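Local coordinates for L protein (PDB 5MV0), which probably cleaves capped leader fragments from host mRNAs with this N-terminal endonuclease domain, so that the viral polymerase can use them as transcription primers, at residues 8-13 against 159-164; 33-38 against 167-172; 85-90 against 99-104; 92-97 against 134-139. All blocks are in the same frame, centred on the assembly; numbering follows the deposited sequence.

Contact 1: 8-13 against 159-164; sequences NLLKNV and FELLKL
Leu-164 pushes its CD1 methyl among Leu-9, Leu-10 and Val-13, which share one flank of segment 8-13 in helix 4-20. The two helical segments run nearly antiparallel, with 155° between their directions and 9.8 Å between their axes at the closest point. CD1 of Leu-164 reaches the helix backbone itself, lying 3.7 Å from N of Leu-10. Leu-9 crosses Leu-164 at about a right angle, its CG 3.9 Å from that same CD1. Leu-10 instead slides past Leu-164 in the opposite direction: its CB faces CD1 of Leu-164, while its own CD1 rests near CB of Leu-164. This CD1 also meets CD2 of Leu-161, 3.9 Å away. Val-13 divides its methyls between partners. CG1, anti to the backbone N (chi1 168°), approaches CD2 of Leu-161 to 3.6 Å, and CG2 meets CB of Glu-160 at 3.8 Å. Branched aliphatic residues suit this buried seam because their methyls interlock without needing polar partners. Glu-160 lends only its CB to the methyls of Val-13; its chain bends at chi2, and the carboxylate makes a salt bridge with Arg-156. Ala-41 of helix 34-57 touches both Leu-10 and Leu-161, and Phe-203 touches Val-13 and Glu-160, so helix 4-20 and helix 155-170 pack together with helix 34-57 and the C-terminal loop.

Contact 2: 33-38 against 167-172; sequences DPYKLA and SILSYS
Pro-34 and Ile-168 approach to 6.6 Å between their CA atoms, and Tyr-35 and Leu-169 to 6.7 Å, bringing the first turn of helix 34-57 against the C-terminal part of helix 155-170. Ile-168 places its CG2, anti to the backbone N, among three residues of the other helix. This methyl lies 3.9 Å from CB of Pro-34, near CB of Ala-38, and at the edge of the Tyr-35 ring, 3.8 Å from CD2 and in the plane of the ring. The small Ala-38 lets the helices come close, its CB also resting 3.9 Å from CG of Leu-169. The beginning of helix 34-57 is a typical N-cap: Asp-33 OD2 accepts from N of Lys-36 at 2.9 Å along a nearly straight line (174°), with the donor on the anti side of the carboxylate and tilted out of its plane. Proline suits the position after the cap, since the first helical turn asks for no backbone N-H there. Tyr-35 slides past Ile-168 in the opposite direction, and its hydroxyl ends 3.6 Å from CB of Ser-172. A water joins this hydroxyl to the last part of helix 155-170 and the chain after it, accepting from N of Ser-172 and donating to O of Ile-168, although other acceptors compete for its protons. The Tyr-35 ring also meets Trp-178 edge-to-face. Lys-36 NZ hydrogen-bonds to O of Tyr-25 and O of Ser-28 of a neighbouring subunit and makes a cation-pi contact with that Tyr-25.

Contact 3: 85-90 against 99-104; sequences IVPDGY and IIVLEA
A classic beta bulge opens the hairpin of strands 89-93 and 98-106, where Asp-88 and Gly-89 both face Leu-102. O of Leu-102 receives two weak hydrogen bonds, from N of Asp-88 at 2.9 Å and from N of Gly-89 at 3.4 Å. The return bond is firmer: N of Leu-102 donates to O of Gly-89 over 2.9 Å. Glycine brings no side chain onto Leu-102 here. The Asp-88 carboxylate turns to the other strand, and its OD2 uses the anti lone pair to accept from N of Ala-104 at 2.7 Å and 172°. The Glu-103 chain is bent at chi2. Its OE2 comes 3.5 Å from CA of Pro-87, while Lys-123 and Tyr-124 bind the same oxygen. OE1 lies 3.7 Å from OD2 of Asp-88, the two carboxylate planes being 62° apart. A water bridges OE1 of Glu-103 and O of Val-86, though more acceptors lie in reach than it has protons. Beyond the bulge, CB of Tyr-90 packs against CG1 of Val-101. Glu-50 brings a third carboxylate beside Asp-88. Acidic groups brought together from helix 34-57 and this hairpin are consistent with the metal-binding site of PDDEXK nucleases.

Contact 4: 92-97 against 134-139; sequences IDRANM and EGWLFN
Met-97 lies over Trp-136 in a Met-aromatic contact, at the turn of the hairpin formed by strands 89-93 and 98-106. The tryptophan directly follows Gly-135, whose positive phi makes it the C-prime residue of the Schellman motif ending helix 127-133, a conformation that favours glycine. From there the chain enters strand 137-145, completing a beta-alpha-beta crossover from strand 98-106. Along Trp-136, CB starts 3.7 Å from O of Met-97, and CG stays near the same oxygen. On the pyrrole side, CD1 and NE1 pass under the methyl of Met-97, whose CE is 3.6 Å from NE1; bends at chi2 and chi3 fold the methionine chain back over this face. Its SD stands obliquely, 4.6 Å from the centroid of the five-membered ring. On the benzene side the packing is tight, CE3 lying 3.2 Å from C of Met-97. CA of Met-97 makes a CH-pi contact over that face, 3.8 Å from the centroid of the six-membered ring. At the far end CZ3 meets CG2 of Ile-92 at 4.0 Å, and CH2 approaches CA and CG of Arg-94. The broad indole can thus touch the strand end and the turn at several points, while the flexible methionine moulds to its face. An Asx motif shapes the turn, Asp-93 OD1 accepting from N of Asn-96. Leu-137 N donates to O of Met-97 at 2.9 Å and 169°.

From the N terminus, helix 4-20 is met by helix 155-170, which closes contact 1, and helix 34-57 meets the later part of that same helix in contact 2. These two contacts cross along the chain and touch through Leu-10 with Leu-37 and Ile-168, uniting three helices. Contacts 3 and 4 are nested inside both loops. Contact 3 closes the short hairpin at 85-104; contact 4 crosses it, tying the hairpin turn to the chain entering strand 137-145. Ile-99 joins them through probable backbone hydrogen bonds with Leu-137 and Asn-139. About 28 Å separates the centres of contacts 1 and 3, the two contacts lying on opposite sides of the chain's centre.

Contact 1: 8-13 against 159-164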
# COMPACT_ATOMS: atom_id res chain seq x y z
N ASN B 8 13.15 6.28 -11.49
CA ASN B 8 12.56 6.99 -10.35
C ASN B 8 11.04 7.04 -10.47
O ASN B 8 10.32 6.95 -9.46
CB ASN B 8 13.11 8.41 -10.27
CG ASN B 8 14.53 8.44 -9.76
OD1 ASN B 8 14.97 7.52 -9.06
ND2 ASN B 8 15.26 9.49 -10.10
N LEU B 9 10.55 7.22 -11.69
CA LEU B 9 9.11 7.28 -11.91
C LEU B 9 8.46 5.92 -11.68
O LEU B 9 7.40 5.83 -11.07
CB LEU B 9 8.83 7.80 -13.32
CG LEU B 9 7.37 8.15 -13.65
CD1 LEU B 9 6.82 9.21 -12.64
CD2 LEU B 9 7.25 8.65 -15.09
N LEU B 10 9.10 4.85 -12.16
CA LEU B 10 8.54 3.52 -11.97
C LEU B 10 8.49 3.14 -10.49
O LEU B 10 7.55 2.48 -10.05
CB LEU B 10 9.34 2.50 -12.78
CG LEU B 10 8.92 1.03 -12.71
CD1 LEU B 10 7.46 0.87 -13.14
CD2 LEU B 10 9.84 0.21 -13.60
N LYS B 11 9.49 3.56 -9.70
CA LYS B 11 9.41 3.32 -8.26
C LYS B 11 8.17 3.98 -7.66
O LYS B 11 7.47 3.38 -6.84
CB LYS B 11 10.67 3.84 -7.56
CG LYS B 11 11.91 3.01 -7.84
CD LYS B 11 13.04 3.32 -6.87
CE LYS B 11 13.68 4.66 -7.16
NZ LYS B 11 15.17 4.58 -6.97
N ASN B 12 7.88 5.20 -8.09
CA ASN B 12 6.70 5.89 -7.59
C ASN B 12 5.41 5.18 -8.01
O ASN B 12 4.49 5.03 -7.20
CB ASN B 12 6.73 7.33 -8.09
CG ASN B 12 5.53 8.13 -7.63
OD1 ASN B 12 4.55 8.25 -8.36
ND2 ASN B 12 5.61 8.69 -6.43
N VAL B 13 5.33 4.71 -9.26
CA VAL B 13 4.18 3.92 -9.71
C VAL B 13 4.00 2.70 -8.82
O VAL B 13 2.90 2.42 -8.32
CB VAL B 13 4.34 3.51 -11.19
CG1 VAL B 13 3.28 2.45 -11.58
CG2 VAL B 13 4.29 4.72 -12.12
N PHE B 159 -0.80 0.55 -16.92
CA PHE B 159 -0.14 0.96 -18.16
C PHE B 159 1.29 1.41 -17.89
O PHE B 159 2.21 1.03 -18.63
CB PHE B 159 -0.93 2.09 -18.84
CG PHE B 159 -0.13 2.76 -19.92
CD1 PHE B 159 0.03 2.13 -21.16
CD2 PHE B 159 0.50 3.98 -19.70
CE1 PHE B 159 0.80 2.72 -22.16
CE2 PHE B 159 1.27 4.57 -20.69
CZ PHE B 159 1.42 3.95 -21.92
N GLU B 160 1.49 2.24 -16.87
CA GLU B 160 2.83 2.76 -16.60
C GLU B 160 3.80 1.66 -16.20
O GLU B 160 5.00 1.76 -16.51
CB GLU B 160 2.78 3.84 -15.51
CG GLU B 160 2.06 5.10 -15.94
CD GLU B 160 2.76 5.82 -17.08
OE1 GLU B 160 4.00 5.75 -17.17
OE2 GLU B 160 2.07 6.45 -17.91
N LEU B 161 3.33 0.62 -15.51
CA LEU B 161 4.21 -0.51 -15.22
C LEU B 161 4.77 -1.08 -16.51
O LEU B 161 5.97 -1.38 -16.61
CB LEU B 161 3.45 -1.62 -14.48
CG LEU B 161 3.00 -1.37 -13.04
CD1 LEU B 161 2.36 -2.65 -12.54
CD2 LEU B 161 4.21 -0.96 -12.18
N LEU B 162 3.92 -1.19 -17.52
CA LEU B 162 4.32 -1.78 -18.79
C LEU B 162 5.20 -0.83 -19.60
O LEU B 162 6.26 -1.22 -20.10
CB LEU B 162 3.05 -2.15 -19.57
CG LEU B 162 3.21 -2.72 -20.99
CD1 LEU B 162 3.83 -4.11 -20.94
CD2 LEU B 162 1.84 -2.73 -21.71
N LYS B 163 4.79 0.43 -19.73
CA LYS B 163 5.55 1.37 -20.55
C LYS B 163 6.91 1.68 -19.94
O LYS B 163 7.92 1.75 -20.67
CB LYS B 163 4.77 2.67 -20.74
CG LYS B 163 5.62 3.70 -21.49
CD LYS B 163 4.97 5.03 -21.63
CE LYS B 163 5.85 5.93 -22.47
NZ LYS B 163 5.20 7.25 -22.68
N LEU B 164 6.98 1.88 -18.62
CA LEU B 164 8.24 2.27 -18.00
C LEU B 164 9.20 1.10 -17.93
O LEU B 164 10.41 1.27 -18.10
CB LEU B 164 8.02 2.85 -16.61
CG LEU B 164 7.21 4.16 -16.58
CD1 LEU B 164 6.94 4.62 -15.15
CD2 LEU B 164 7.93 5.25 -17.39

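Contact 2: 33-38 against 167-172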
# COMPACT_ATOMS: atom_id res chain seq x y z
N ASP B 33 17.96 -0.74 -8.68
CA ASP B 33 18.49 -1.29 -9.92
C ASP B 33 17.43 -1.24 -11.02
O ASP B 33 16.35 -1.81 -10.86
CB ASP B 33 18.97 -2.72 -9.68
CG ASP B 33 19.60 -3.35 -10.91
OD1 ASP B 33 20.81 -3.64 -10.86
OD2 ASP B 33 18.90 -3.58 -11.91
N PRO B 34 17.70 -0.55 -12.14
CA PRO B 34 16.67 -0.43 -13.19
C PRO B 34 16.16 -1.75 -13.73
O PRO B 34 14.94 -1.89 -13.93
CB PRO B 34 17.39 0.38 -14.28
CG PRO B 34 18.43 1.15 -13.55
CD PRO B 34 18.90 0.25 -12.44
N TYR B 35 17.04 -2.72 -14.00
CA TYR B 35 16.56 -3.96 -14.60
C TYR B 35 15.79 -4.79 -13.59
O TYR B 35 14.77 -5.40 -13.93
CB TYR B 35 17.72 -4.78 -15.16
CG TYR B 35 18.33 -4.20 -16.41
CD1 TYR B 35 19.49 -4.73 -16.96
CD2 TYR B 35 17.74 -3.11 -17.05
CE1 TYR B 35 20.05 -4.20 -18.10
CE2 TYR B 35 18.29 -2.57 -18.20
CZ TYR B 35 19.45 -3.12 -18.72
OH TYR B 35 20.01 -2.59 -19.85
N LYS B 36 16.28 -4.83 -12.35
CA LYS B 36 15.55 -5.54 -11.30
C LYS B 36 14.20 -4.89 -11.05
O LYS B 36 13.20 -5.58 -10.83
CB LYS B 36 16.40 -5.55 -10.04
CG LYS B 36 16.05 -6.64 -9.07
CD LYS B 36 17.18 -6.81 -8.06
CE LYS B 36 16.84 -7.87 -7.04
NZ LYS B 36 18.00 -8.06 -6.14
N LEU B 37 14.17 -3.56 -11.06
CA LEU B 37 12.90 -2.86 -10.88
C LEU B 37 11.95 -3.13 -12.03
O LEU B 37 10.74 -3.34 -11.83
CB LEU B 37 13.16 -1.36 -10.75
CG LEU B 37 11.91 -0.51 -10.48
CD1 LEU B 37 11.38 -0.77 -9.08
CD2 LEU B 37 12.21 0.95 -10.68
N ALA B 38 12.47 -3.13 -13.26
CA ALA B 38 11.62 -3.41 -14.41
C ALA B 38 10.99 -4.79 -14.31
O ALA B 38 9.81 -4.96 -14.61
CB ALA B 38 12.40 -3.27 -15.73
N SER B 167 10.55 0.73 -21.49
CA SER B 167 11.50 1.79 -21.76
C SER B 167 12.87 1.50 -21.14
O SER B 167 13.91 1.66 -21.78
CB SER B 167 10.95 3.12 -21.26
OG SER B 167 11.89 4.14 -21.46
N ILE B 168 12.87 1.07 -19.87
CA ILE B 168 14.11 0.66 -19.21
C ILE B 168 14.78 -0.48 -19.97
O ILE B 168 15.96 -0.41 -20.31
CB ILE B 168 13.83 0.27 -17.75
CG1 ILE B 168 13.58 1.53 -16.91
CG2 ILE B 168 14.97 -0.56 -17.17
CD1 ILE B 168 12.93 1.24 -15.58
N LEU B 169 14.02 -1.55 -20.23
CA LEU B 169 14.59 -2.74 -20.86
C LEU B 169 15.03 -2.49 -22.31
O LEU B 169 15.88 -3.23 -22.82
CB LEU B 169 13.57 -3.88 -20.82
CG LEU B 169 13.14 -4.40 -19.43
CD1 LEU B 169 11.89 -5.27 -19.53
CD2 LEU B 169 14.27 -5.16 -18.74
N SER B 170 14.48 -1.47 -22.97
CA SER B 170 14.79 -1.21 -24.37
C SER B 170 16.04 -0.37 -24.57
O SER B 170 16.49 -0.22 -25.71
CB SER B 170 13.62 -0.50 -25.05
OG SER B 170 12.53 -1.39 -25.15
N TYR B 171 16.61 0.19 -23.50
CA TYR B 171 17.76 1.07 -23.67
C TYR B 171 19.00 0.32 -24.14
O TYR B 171 19.76 0.82 -24.96
CB TYR B 171 18.05 1.79 -22.36
CG TYR B 171 19.23 2.73 -22.43
CD1 TYR B 171 20.43 2.41 -21.80
CD2 TYR B 171 19.15 3.94 -23.11
CE1 TYR B 171 21.52 3.27 -21.85
CE2 TYR B 171 20.24 4.80 -23.17
CZ TYR B 171 21.42 4.46 -22.53
OH TYR B 171 22.51 5.31 -22.59
N SER B 172 19.22 -0.88 -23.61
CA SER B 172 20.39 -1.69 -23.95
C SER B 172 19.97 -3.15 -23.98
O SER B 172 19.25 -3.60 -23.09
CB SER B 172 21.52 -1.49 -22.93
OG SER B 172 22.46 -2.55 -23.00
O HOH W 1 18.13 -1.79 -21.27

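Contact 3: 85-90 against 99-104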
# COMPACT_ATOMS: atom_id res chain seq x y z
N ILE B 85 1.87 -28.78 -9.52
CA ILE B 85 1.21 -27.61 -10.08
C ILE B 85 1.08 -26.59 -8.96
O ILE B 85 0.77 -26.97 -7.82
CB ILE B 85 -0.18 -27.95 -10.66
CG1 ILE B 85 -0.09 -28.95 -11.82
CG2 ILE B 85 -0.91 -26.69 -11.11
CD1 ILE B 85 -1.45 -29.48 -12.25
N VAL B 86 1.30 -25.33 -9.26
CA VAL B 86 0.99 -24.23 -8.35
C VAL B 86 -0.05 -23.34 -9.00
O VAL B 86 0.27 -22.53 -9.88
CB VAL B 86 2.26 -23.44 -7.97
CG1 VAL B 86 1.89 -22.24 -7.10
CG2 VAL B 86 3.25 -24.35 -7.25
N PRO B 87 -1.31 -23.46 -8.62
CA PRO B 87 -2.35 -22.63 -9.24
C PRO B 87 -2.26 -21.19 -8.75
O PRO B 87 -1.76 -20.90 -7.66
CB PRO B 87 -3.65 -23.28 -8.77
CG PRO B 87 -3.29 -23.82 -7.40
CD PRO B 87 -1.85 -24.30 -7.53
N ASP B 88 -2.78 -20.28 -9.57
CA ASP B 88 -2.82 -18.88 -9.18
C ASP B 88 -3.81 -18.65 -8.04
O ASP B 88 -3.60 -17.77 -7.19
CB ASP B 88 -3.20 -18.01 -10.37
CG ASP B 88 -2.13 -17.99 -11.42
OD1 ASP B 88 -0.93 -18.08 -11.05
OD2 ASP B 88 -2.48 -17.90 -12.62
N GLY B 89 -4.89 -19.41 -8.01
CA GLY B 89 -5.86 -19.28 -6.95
C GLY B 89 -6.58 -20.59 -6.77
O GLY B 89 -6.52 -21.48 -7.63
N TYR B 90 -7.26 -20.71 -5.63
CA TYR B 90 -8.00 -21.92 -5.32
C TYR B 90 -9.02 -21.63 -4.23
O TYR B 90 -8.92 -20.63 -3.52
CB TYR B 90 -7.08 -23.06 -4.86
CG TYR B 90 -6.52 -22.82 -3.47
CD1 TYR B 90 -7.11 -23.40 -2.35
CD2 TYR B 90 -5.40 -22.01 -3.28
CE1 TYR B 90 -6.61 -23.17 -1.08
CE2 TYR B 90 -4.89 -21.79 -2.02
CZ TYR B 90 -5.50 -22.37 -0.92
OH TYR B 90 -4.99 -22.15 0.34
N ILE B 99 -13.74 -28.27 -5.28
CA ILE B 99 -12.47 -27.56 -5.34
C ILE B 99 -12.45 -26.75 -6.62
O ILE B 99 -12.82 -27.25 -7.68
CB ILE B 99 -11.27 -28.53 -5.30
CG1 ILE B 99 -11.22 -29.25 -3.95
CG2 ILE B 99 -9.96 -27.79 -5.60
CD1 ILE B 99 -10.35 -30.50 -3.95
N ILE B 100 -12.05 -25.48 -6.52
CA ILE B 100 -11.84 -24.63 -7.68
C ILE B 100 -10.36 -24.28 -7.75
O ILE B 100 -9.72 -24.04 -6.72
CB ILE B 100 -12.71 -23.36 -7.59
CG1 ILE B 100 -14.20 -23.74 -7.49
CG2 ILE B 100 -12.48 -22.46 -8.79
CD1 ILE B 100 -15.11 -22.58 -7.12
N VAL B 101 -9.80 -24.29 -8.96
CA VAL B 101 -8.45 -23.78 -9.20
C VAL B 101 -8.50 -22.81 -10.36
O VAL B 101 -9.26 -22.97 -11.32
CB VAL B 101 -7.42 -24.90 -9.47
CG1 VAL B 101 -7.17 -25.73 -8.22
CG2 VAL B 101 -7.85 -25.76 -10.66
N LEU B 102 -7.66 -21.78 -10.28
CA LEU B 102 -7.61 -20.71 -11.26
C LEU B 102 -6.21 -20.64 -11.87
O LEU B 102 -5.21 -20.70 -11.15
CB LEU B 102 -7.97 -19.36 -10.62
CG LEU B 102 -7.56 -18.14 -11.45
CD1 LEU B 102 -8.46 -18.00 -12.67
CD2 LEU B 102 -7.57 -16.88 -10.59
N GLU B 103 -6.16 -20.51 -13.19
CA GLU B 103 -4.95 -20.15 -13.93
C GLU B 103 -5.26 -18.87 -14.69
O GLU B 103 -6.11 -18.87 -15.59
CB GLU B 103 -4.51 -21.26 -14.88
CG GLU B 103 -4.11 -22.57 -14.19
CD GLU B 103 -2.80 -22.47 -13.43
OE1 GLU B 103 -2.09 -21.44 -13.59
OE2 GLU B 103 -2.47 -23.41 -12.68
N ALA B 104 -4.58 -17.78 -14.34
CA ALA B 104 -4.86 -16.47 -14.93
C ALA B 104 -3.62 -15.94 -15.63
O ALA B 104 -2.50 -16.10 -15.14
CB ALA B 104 -5.31 -15.47 -13.86
O HOH W 2 0.10 -21.43 -12.24

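Contact 4: 92-97 against 134-139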
# COMPACT_ATOMS: atom_id res chain seq x y z
N ILE B 92 -11.49 -24.40 -1.46
CA ILE B 92 -12.07 -25.68 -1.09
C ILE B 92 -13.40 -25.41 -0.42
O ILE B 92 -13.46 -24.84 0.68
CB ILE B 92 -11.14 -26.49 -0.17
CG1 ILE B 92 -9.81 -26.72 -0.88
CG2 ILE B 92 -11.81 -27.81 0.22
CD1 ILE B 92 -8.73 -27.16 0.04
N ASP B 93 -14.48 -25.83 -1.07
CA ASP B 93 -15.83 -25.72 -0.53
C ASP B 93 -16.20 -27.10 0.01
O ASP B 93 -16.64 -27.97 -0.75
CB ASP B 93 -16.80 -25.24 -1.60
CG ASP B 93 -18.19 -24.98 -1.07
OD1 ASP B 93 -18.50 -25.39 0.07
OD2 ASP B 93 -18.99 -24.38 -1.81
N ARG B 94 -16.01 -27.31 1.31
CA ARG B 94 -16.32 -28.62 1.88
C ARG B 94 -17.82 -28.84 1.98
O ARG B 94 -18.27 -29.99 1.99
CB ARG B 94 -15.65 -28.77 3.24
CG ARG B 94 -14.15 -28.72 3.15
CD ARG B 94 -13.46 -29.00 4.46
NE ARG B 94 -12.01 -28.86 4.30
CZ ARG B 94 -11.37 -27.70 4.34
NH1 ARG B 94 -12.04 -26.57 4.54
NH2 ARG B 94 -10.06 -27.66 4.17
N ALA B 95 -18.59 -27.76 2.06
CA ALA B 95 -20.05 -27.89 2.05
C ALA B 95 -20.53 -28.51 0.74
O ALA B 95 -21.30 -29.48 0.75
CB ALA B 95 -20.69 -26.51 2.25
N ASN B 96 -20.07 -27.98 -0.39
CA ASN B 96 -20.46 -28.46 -1.71
C ASN B 96 -19.52 -29.51 -2.27
O ASN B 96 -19.66 -29.87 -3.44
CB ASN B 96 -20.55 -27.28 -2.68
CG ASN B 96 -21.74 -26.38 -2.40
OD1 ASN B 96 -22.79 -26.83 -1.92
ND2 ASN B 96 -21.59 -25.09 -2.69
N MET B 97 -18.56 -29.99 -1.48
CA MET B 97 -17.55 -30.95 -1.94
C MET B 97 -16.98 -30.53 -3.29
O MET B 97 -17.01 -31.28 -4.27
CB MET B 97 -18.15 -32.35 -2.01
CG MET B 97 -19.01 -32.69 -0.83
SD MET B 97 -18.11 -33.69 0.34
CE MET B 97 -17.87 -35.15 -0.65
N GLU B 134 -14.03 -39.64 -6.23
CA GLU B 134 -14.29 -39.55 -4.80
C GLU B 134 -15.55 -38.75 -4.49
O GLU B 134 -15.80 -38.45 -3.32
CB GLU B 134 -13.09 -38.92 -4.09
CG GLU B 134 -11.78 -39.66 -4.30
CD GLU B 134 -11.86 -41.11 -3.85
OE1 GLU B 134 -12.36 -41.37 -2.73
OE2 GLU B 134 -11.41 -42.00 -4.61
N GLY B 135 -16.34 -38.40 -5.50
CA GLY B 135 -17.55 -37.64 -5.25
C GLY B 135 -17.37 -36.14 -5.17
O GLY B 135 -18.32 -35.43 -4.82
N TRP B 136 -16.17 -35.64 -5.46
CA TRP B 136 -15.88 -34.21 -5.43
C TRP B 136 -15.99 -33.61 -6.83
O TRP B 136 -15.84 -34.29 -7.85
CB TRP B 136 -14.47 -33.96 -4.88
CG TRP B 136 -14.37 -34.05 -3.39
CD1 TRP B 136 -14.44 -35.19 -2.62
CD2 TRP B 136 -14.16 -32.97 -2.48
NE1 TRP B 136 -14.30 -34.87 -1.29
CE2 TRP B 136 -14.12 -33.52 -1.18
CE3 TRP B 136 -14.00 -31.59 -2.64
CZ2 TRP B 136 -13.93 -32.73 -0.05
CZ3 TRP B 136 -13.82 -30.81 -1.52
CH2 TRP B 136 -13.78 -31.38 -0.23
N LEU B 137 -16.26 -32.31 -6.87
CA LEU B 137 -16.12 -31.53 -8.09
C LEU B 137 -14.76 -30.84 -8.10
O LEU B 137 -14.26 -30.39 -7.06
CB LEU B 137 -17.24 -30.49 -8.21
CG LEU B 137 -18.47 -30.81 -9.08
CD1 LEU B 137 -18.94 -32.24 -8.88
CD2 LEU B 137 -19.60 -29.83 -8.80
N PHE B 138 -14.14 -30.79 -9.27
CA PHE B 138 -12.85 -30.14 -9.46
C PHE B 138 -12.99 -29.23 -10.67
O PHE B 138 -12.96 -29.70 -11.81
CB PHE B 138 -11.73 -31.16 -9.63
CG PHE B 138 -10.36 -30.55 -9.73
CD1 PHE B 138 -9.74 -30.03 -8.60
CD2 PHE B 138 -9.69 -30.50 -10.94
CE1 PHE B 138 -8.47 -29.46 -8.68
CE2 PHE B 138 -8.43 -29.95 -11.02
CZ PHE B 138 -7.82 -29.43 -9.89
N ASN B 139 -13.17 -27.94 -10.44
CA ASN B 139 -13.43 -26.98 -11.50
C ASN B 139 -12.17 -26.18 -11.79
O ASN B 139 -11.69 -25.42 -10.94
CB ASN B 139 -14.61 -26.09 -11.13
CG ASN B 139 -15.91 -26.87 -10.97
OD1 ASN B 139 -16.04 -27.99 -11.48
ND2 ASN B 139 -16.87 -26.28 -10.27